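Local coordinates for protein kallistatin (Homo sapiens, PDB 6F4V) that inhibits tissue kallikrein as a serpin, forming a stable equimolar complex with the protease that cleaves it at its reactive site, at residues S95-S100 with A119-T124; V152-K157 with K315-A320. All blocks are in the same frame, centred on the assembly; numbering follows the deposited sequence.

Contact 1: S95-S100 with A119-T124; sequences SALFLS and AKLFHT
Phe98 and Phe122 lie side by side on neighbouring parallel strands of a beta-alpha-beta crossover whose helix is 107-117. Strand 120-124 is the outermost of the serpin's large central sheet; strand 89-100 bonds on its far side to strand 159-172.

In the backbone ladder, Leu97 and Leu99 each give an N-H and a C=O to strand 120-124, and Ser95 O adds a fifth bond, to Lys120 N. Leu99 N to Phe122 O is the shortest, 2.7 Å, and Phe122 N meets Leu97 O almost straight on (N-H...O 173°). Between them, CA-H groups of both strands also approach carbonyls across the pair.

Among apolar contacts, Leu97 CD1 meets Leu121 CD2 at 3.8 Å on the face covered by helix 107-117, where Leu99 CD1 also reaches His123 CE1.

The aromatic pair occupies the other face, under helix 129-143, both CG atoms anti to the carbonyl carbon (chi1 -67° in Phe98), which starts them the same way. Its planes are only 15° apart but slid until they barely overlap, with Phe122 CD2 over one face of the Phe98 ring, toward its rim. Ala96 CB closes the row, in the plane of the Phe122 ring and 3.9 Å from its CE2.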
loop_
_atom_site.group_PDB
_atom_site.type_symbol
_atom_site.label_atom_id
_atom_site.label_comp_id
_atom_site.label_asym_id
_atom_site.label_seq_id
_atom_site.Cartn_x
_atom_site.Cartn_y
_atom_site.Cartn_z
ATOM N N SER A 95 5.733 -12.406 -4.709
ATOM C CA SER A 95 4.716 -13.213 -4.065
ATOM C C SER A 95 5.314 -14.552 -3.716
ATOM O O SER A 95 6.252 -14.999 -4.372
ATOM C CB SER A 95 3.556 -13.440 -5.032
ATOM O OG SER A 95 2.883 -12.203 -5.299
ATOM N N ALA A 96 4.690 -15.236 -2.770
ATOM C CA ALA A 96 5.109 -16.563 -2.394
ATOM C C ALA A 96 3.953 -17.317 -1.749
ATOM O O ALA A 96 3.041 -16.710 -1.144
ATOM C CB ALA A 96 6.293 -16.477 -1.442
ATOM N N LEU A 97 3.996 -18.642 -1.898
ATOM C CA LEU A 97 3.116 -19.508 -1.198
ATOM C C LEU A 97 3.986 -20.432 -0.338
ATOM O O LEU A 97 4.922 -21.077 -0.835
ATOM C CB LEU A 97 2.315 -20.370 -2.176
ATOM C CG LEU A 97 1.418 -19.669 -3.197
ATOM C CD1 LEU A 97 0.814 -20.725 -4.110
ATOM C CD2 LEU A 97 0.338 -18.872 -2.494
ATOM N N PHE A 98 3.656 -20.486 0.935
ATOM C CA PHE A 98 4.238 -21.428 1.864
ATOM C C PHE A 98 3.246 -22.578 1.990
ATOM O O PHE A 98 2.154 -22.395 2.497
ATOM C CB PHE A 98 4.552 -20.722 3.180
ATOM C CG PHE A 98 5.634 -19.714 3.034
ATOM C CD1 PHE A 98 5.347 -18.423 2.611
ATOM C CD2 PHE A 98 6.962 -20.061 3.281
ATOM C CE1 PHE A 98 6.359 -17.492 2.455
ATOM C CE2 PHE A 98 7.979 -19.134 3.112
ATOM C CZ PHE A 98 7.677 -17.846 2.704
ATOM N N LEU A 99 3.633 -23.746 1.469
ATOM C CA LEU A 99 2.746 -24.887 1.285
ATOM C C LEU A 99 3.040 -25.978 2.303
ATOM O O LEU A 99 4.195 -26.288 2.539
ATOM C CB LEU A 99 2.976 -25.464 -0.103
ATOM C CG LEU A 99 2.767 -24.529 -1.292
ATOM C CD1 LEU A 99 3.134 -25.247 -2.578
ATOM C CD2 LEU A 99 1.335 -24.028 -1.339
ATOM N N SER A 100 2.003 -26.567 2.882
ATOM C CA SER A 100 2.179 -27.692 3.805
ATOM C C SER A 100 2.957 -28.815 3.097
ATOM O O SER A 100 2.608 -29.181 1.979
ATOM C CB SER A 100 0.816 -28.215 4.284
ATOM O OG SER A 100 0.966 -29.323 5.171
ATOM N N ALA A 119 4.708 -16.255 -8.226
ATOM C CA ALA A 119 4.777 -16.772 -6.865
ATOM C C ALA A 119 5.954 -17.778 -6.741
ATOM O O ALA A 119 6.110 -18.633 -7.591
ATOM C CB ALA A 119 3.457 -17.440 -6.493
ATOM N N LYS A 120 6.793 -17.602 -5.735
ATOM C CA LYS A 120 7.780 -18.602 -5.355
ATOM C C LYS A 120 7.101 -19.606 -4.437
ATOM O O LYS A 120 6.387 -19.209 -3.530
ATOM C CB LYS A 120 8.931 -17.952 -4.597
ATOM C CG LYS A 120 9.852 -17.074 -5.429
ATOM C CD LYS A 120 10.969 -16.535 -4.530
ATOM C CE LYS A 120 12.225 -16.115 -5.292
ATOM N NZ LYS A 120 12.127 -14.712 -5.774
ATOM N N LEU A 121 7.342 -20.901 -4.640
ATOM C CA LEU A 121 6.759 -21.920 -3.776
ATOM C C LEU A 121 7.778 -22.402 -2.747
ATOM O O LEU A 121 8.907 -22.732 -3.099
ATOM C CB LEU A 121 6.268 -23.105 -4.595
ATOM C CG LEU A 121 5.343 -22.791 -5.769
ATOM C CD1 LEU A 121 4.876 -24.099 -6.396
ATOM C CD2 LEU A 121 4.170 -21.911 -5.363
ATOM N N PHE A 122 7.379 -22.416 -1.490
ATOM C CA PHE A 122 8.176 -22.971 -0.422
ATOM C C PHE A 122 7.360 -24.041 0.267
ATOM O O PHE A 122 6.127 -23.930 0.369
ATOM C CB PHE A 122 8.545 -21.899 0.586
ATOM C CG PHE A 122 9.374 -20.797 0.023
ATOM C CD1 PHE A 122 10.753 -20.955 -0.133
ATOM C CD2 PHE A 122 8.787 -19.593 -0.355
ATOM C CE1 PHE A 122 11.533 -19.918 -0.660
ATOM C CE2 PHE A 122 9.552 -18.563 -0.880
ATOM C CZ PHE A 122 10.927 -18.724 -1.037
ATOM N N HIS A 123 8.038 -25.076 0.745
ATOM C CA HIS A 123 7.373 -26.092 1.538
ATOM C C HIS A 123 7.769 -25.914 3.009
ATOM O O HIS A 123 8.887 -25.500 3.308
ATOM C CB HIS A 123 7.660 -27.474 0.944
ATOM C CG HIS A 123 7.015 -27.675 -0.391
ATOM N ND1 HIS A 123 5.754 -28.220 -0.533
ATOM C CD2 HIS A 123 7.422 -27.338 -1.639
ATOM C CE1 HIS A 123 5.433 -28.254 -1.816
ATOM N NE2 HIS A 123 6.424 -27.715 -2.506
ATOM N N THR A 124 6.811 -26.111 3.911
ATOM C CA THR A 124 7.065 -25.974 5.342
ATOM C C THR A 124 6.178 -26.915 6.151
ATOM O O THR A 124 5.136 -27.387 5.678
ATOM C CB THR A 124 6.888 -24.507 5.823
ATOM O OG1 THR A 124 7.284 -24.379 7.204
ATOM C CG2 THR A 124 5.445 -24.041 5.656
HETATM O O HOH W 1 2.468 -29.084 7.156
#

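Contact 2: V152-K157 with K315-A320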
loop_
_atom_site.group_PDB
_atom_site.type_symbol
_atom_site.label_atom_id
_atom_site.label_comp_id
_atom_site.label_asym_id
_atom_site.label_seq_id
_atom_site.Cartn_x
_atom_site.Cartn_y
_atom_site.Cartn_z
ATOM N N VAL A 152 3.822 -12.022 10.000
ATOM C CA VAL A 152 2.897 -13.009 10.527
ATOM C C VAL A 152 3.104 -13.069 12.054
ATOM O O VAL A 152 4.073 -13.664 12.525
ATOM C CB VAL A 152 3.125 -14.374 9.856
ATOM C CG1 VAL A 152 2.213 -15.432 10.464
ATOM C CG2 VAL A 152 2.888 -14.260 8.367
ATOM N N SER A 153 2.203 -12.430 12.798
ATOM C CA SER A 153 2.294 -12.341 14.272
ATOM C C SER A 153 1.574 -13.470 15.031
ATOM O O SER A 153 1.759 -13.588 16.238
ATOM C CB SER A 153 1.750 -10.994 14.738
ATOM O OG SER A 153 0.473 -10.770 14.172
ATOM N N GLU A 154 0.726 -14.248 14.336
ATOM C CA GLU A 154 0.079 -15.470 14.861
ATOM C C GLU A 154 0.009 -16.479 13.738
ATOM O O GLU A 154 -0.126 -16.091 12.565
ATOM C CB GLU A 154 -1.397 -15.256 15.217
ATOM C CG GLU A 154 -1.747 -14.136 16.148
ATOM C CD GLU A 154 -3.247 -13.883 16.183
ATOM O OE1 GLU A 154 -3.631 -12.701 16.377
ATOM O OE2 GLU A 154 -4.034 -14.856 16.002
ATOM N N LEU A 155 0.006 -17.760 14.097
ATOM C CA LEU A 155 -0.178 -18.833 13.133
ATOM C C LEU A 155 -0.797 -20.032 13.855
ATOM O O LEU A 155 -0.200 -20.547 14.799
ATOM C CB LEU A 155 1.176 -19.215 12.520
ATOM C CG LEU A 155 1.163 -20.188 11.347
ATOM C CD1 LEU A 155 0.485 -19.540 10.149
ATOM C CD2 LEU A 155 2.578 -20.628 11.003
ATOM N N LYS A 156 -1.988 -20.460 13.438
ATOM C CA LYS A 156 -2.641 -21.621 14.063
ATOM C C LYS A 156 -2.006 -22.928 13.596
ATOM O O LYS A 156 -1.420 -22.996 12.504
ATOM C CB LYS A 156 -4.139 -21.622 13.769
ATOM C CG LYS A 156 -4.876 -20.403 14.302
ATOM C CD LYS A 156 -6.388 -20.605 14.258
ATOM C CE LYS A 156 -7.119 -19.617 15.164
ATOM N NZ LYS A 156 -6.894 -18.198 14.763
ATOM N N LYS A 157 -2.129 -23.977 14.414
ATOM C CA LYS A 157 -1.497 -25.273 14.102
ATOM C C LYS A 157 -2.174 -26.018 12.953
ATOM O O LYS A 157 -1.574 -26.908 12.370
ATOM C CB LYS A 157 -1.425 -26.189 15.351
ATOM C CG LYS A 157 -0.436 -25.717 16.426
ATOM C CD LYS A 157 -0.448 -26.585 17.690
ATOM C CE LYS A 157 -0.124 -28.057 17.430
ATOM N NZ LYS A 157 1.089 -28.272 16.588
ATOM N N LYS A 315 -5.863 -16.129 9.565
ATOM C CA LYS A 315 -5.462 -14.751 9.803
ATOM C C LYS A 315 -4.878 -14.136 8.528
ATOM O O LYS A 315 -4.270 -14.836 7.713
ATOM C CB LYS A 315 -4.405 -14.677 10.917
ATOM C CG LYS A 315 -4.862 -15.113 12.320
ATOM C CD LYS A 315 -6.080 -14.370 12.861
ATOM C CE LYS A 315 -5.722 -12.954 13.305
ATOM N NZ LYS A 315 -6.918 -12.184 13.731
ATOM N N SER A 316 -5.021 -12.821 8.410
ATOM C CA SER A 316 -4.423 -12.036 7.309
ATOM C C SER A 316 -3.896 -10.715 7.843
ATOM O O SER A 316 -4.652 -9.935 8.464
ATOM C CB SER A 316 -5.448 -11.770 6.180
ATOM O OG SER A 316 -4.895 -10.983 5.113
ATOM N N PHE A 317 -2.592 -10.474 7.644
ATOM C CA PHE A 317 -1.934 -9.280 8.176
ATOM C C PHE A 317 -1.420 -8.399 7.070
ATOM O O PHE A 317 -1.125 -8.874 5.966
ATOM C CB PHE A 317 -0.784 -9.675 9.108
ATOM C CG PHE A 317 -1.229 -10.519 10.259
ATOM C CD1 PHE A 317 -1.927 -9.941 11.337
ATOM C CD2 PHE A 317 -1.007 -11.887 10.258
ATOM C CE1 PHE A 317 -2.350 -10.720 12.416
ATOM C CE2 PHE A 317 -1.450 -12.672 11.331
ATOM C CZ PHE A 317 -2.113 -12.091 12.394
ATOM N N HIS A 318 -1.333 -7.113 7.356
ATOM C CA HIS A 318 -0.665 -6.168 6.475
ATOM C C HIS A 318 0.186 -5.219 7.321
ATOM O O HIS A 318 -0.303 -4.679 8.305
ATOM C CB HIS A 318 -1.674 -5.340 5.666
ATOM C CG HIS A 318 -1.016 -4.418 4.686
ATOM N ND1 HIS A 318 -0.518 -4.864 3.484
ATOM C CD2 HIS A 318 -0.756 -3.093 4.739
ATOM C CE1 HIS A 318 0.030 -3.842 2.841
ATOM N NE2 HIS A 318 -0.093 -2.757 3.589
ATOM N N LYS A 319 1.462 -5.069 6.986
ATOM C CA LYS A 319 2.317 -4.086 7.614
ATOM C C LYS A 319 3.018 -3.273 6.570
ATOM O O LYS A 319 3.321 -3.768 5.474
ATOM C CB LYS A 319 3.364 -4.744 8.503
ATOM C CG LYS A 319 2.765 -5.561 9.638
ATOM C CD LYS A 319 3.854 -6.237 10.472
ATOM C CE LYS A 319 4.260 -5.411 11.674
ATOM N NZ LYS A 319 5.083 -6.209 12.641
ATOM N N ALA A 320 3.284 -2.032 6.916
ATOM C CA ALA A 320 3.922 -1.117 5.996
ATOM C C ALA A 320 4.748 -0.063 6.733
ATOM O O ALA A 320 4.402 0.322 7.860
ATOM C CB ALA A 320 2.898 -0.447 5.120
HETATM O O HOH W 2 -5.766 -10.519 15.595
#
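Lys315 and Glu154 meet where the loop between helix 129-143 and strand 159-172 passes over strand 312-324 of the serpin's central sheet. The lysine chain bends at chi2 and chi3 and lays its methylenes against the carboxylate, Lys315 CE lying 3.7 Å from Glu154 OE2. The charges themselves stay apart: Lys315 NZ is 4.3 Å from Glu154 OE1, beyond a salt bridge. A water spans that gap, accepting from Lys315 NZ at 2.8 Å and donating to Glu154 OE1 at 3.2 Å. The direct ionic partner of NZ is Asp284, whose other carboxylate oxygen takes the N-H of Ser316.

Phe317 has the largest share of the contact. Its CB points to the loop, and Ser153 OG sits over one face of the ring, 3.3 Å from Phe317 CE1 and offset toward the rim. A chi1 of 51° places that oxygen between the serine's backbone N and carbonyl carbon. Glu154 O comes to the ring edge, near its plane, 3.9 Å from Phe317 CE2, while Val152 CA approaches Phe317 CD2 obliquely at 4.1 Å. An alanine in place of Phe317 would probably open a gap between strand and loop, leaving Ser153 OG without the ring beneath it and its side chain freer to turn.

Lys319 NZ hydrogen-bonds to Val149 O, earlier in the same loop, so a third side chain of strand 312-324 reaches it.

No direct hydrogen bond joins the two segments, and Glu154 N is buried here without a partner in the model. Between residues 152-157 and 315-320 the contact rests on packing around one aromatic ring, the lysine methylenes against Glu154 and a water-bridged charge pair, and the lysine charge is probably offset mainly by Asp284.

Overall arrangement
Both contacts belong to the large central sheet but use it differently. Contact 1 lies within the plane of the sheet, strand beside strand at one margin, and is mostly buried; contact 2 lies on the sheet's surface, where a loop covers strand 312-324, and is only partly buried. Helix 129-143 links them: it covers the phenylalanine face of contact 1, and the loop of contact 2 follows it in the chain. A regular backbone ladder holds the first, side chains and a water the second. Their centres are about 15 Å apart, and between their strands run 159-172 and 328-340, the latter consistent with an inserted reactive-centre loop, as in cleaved serpins.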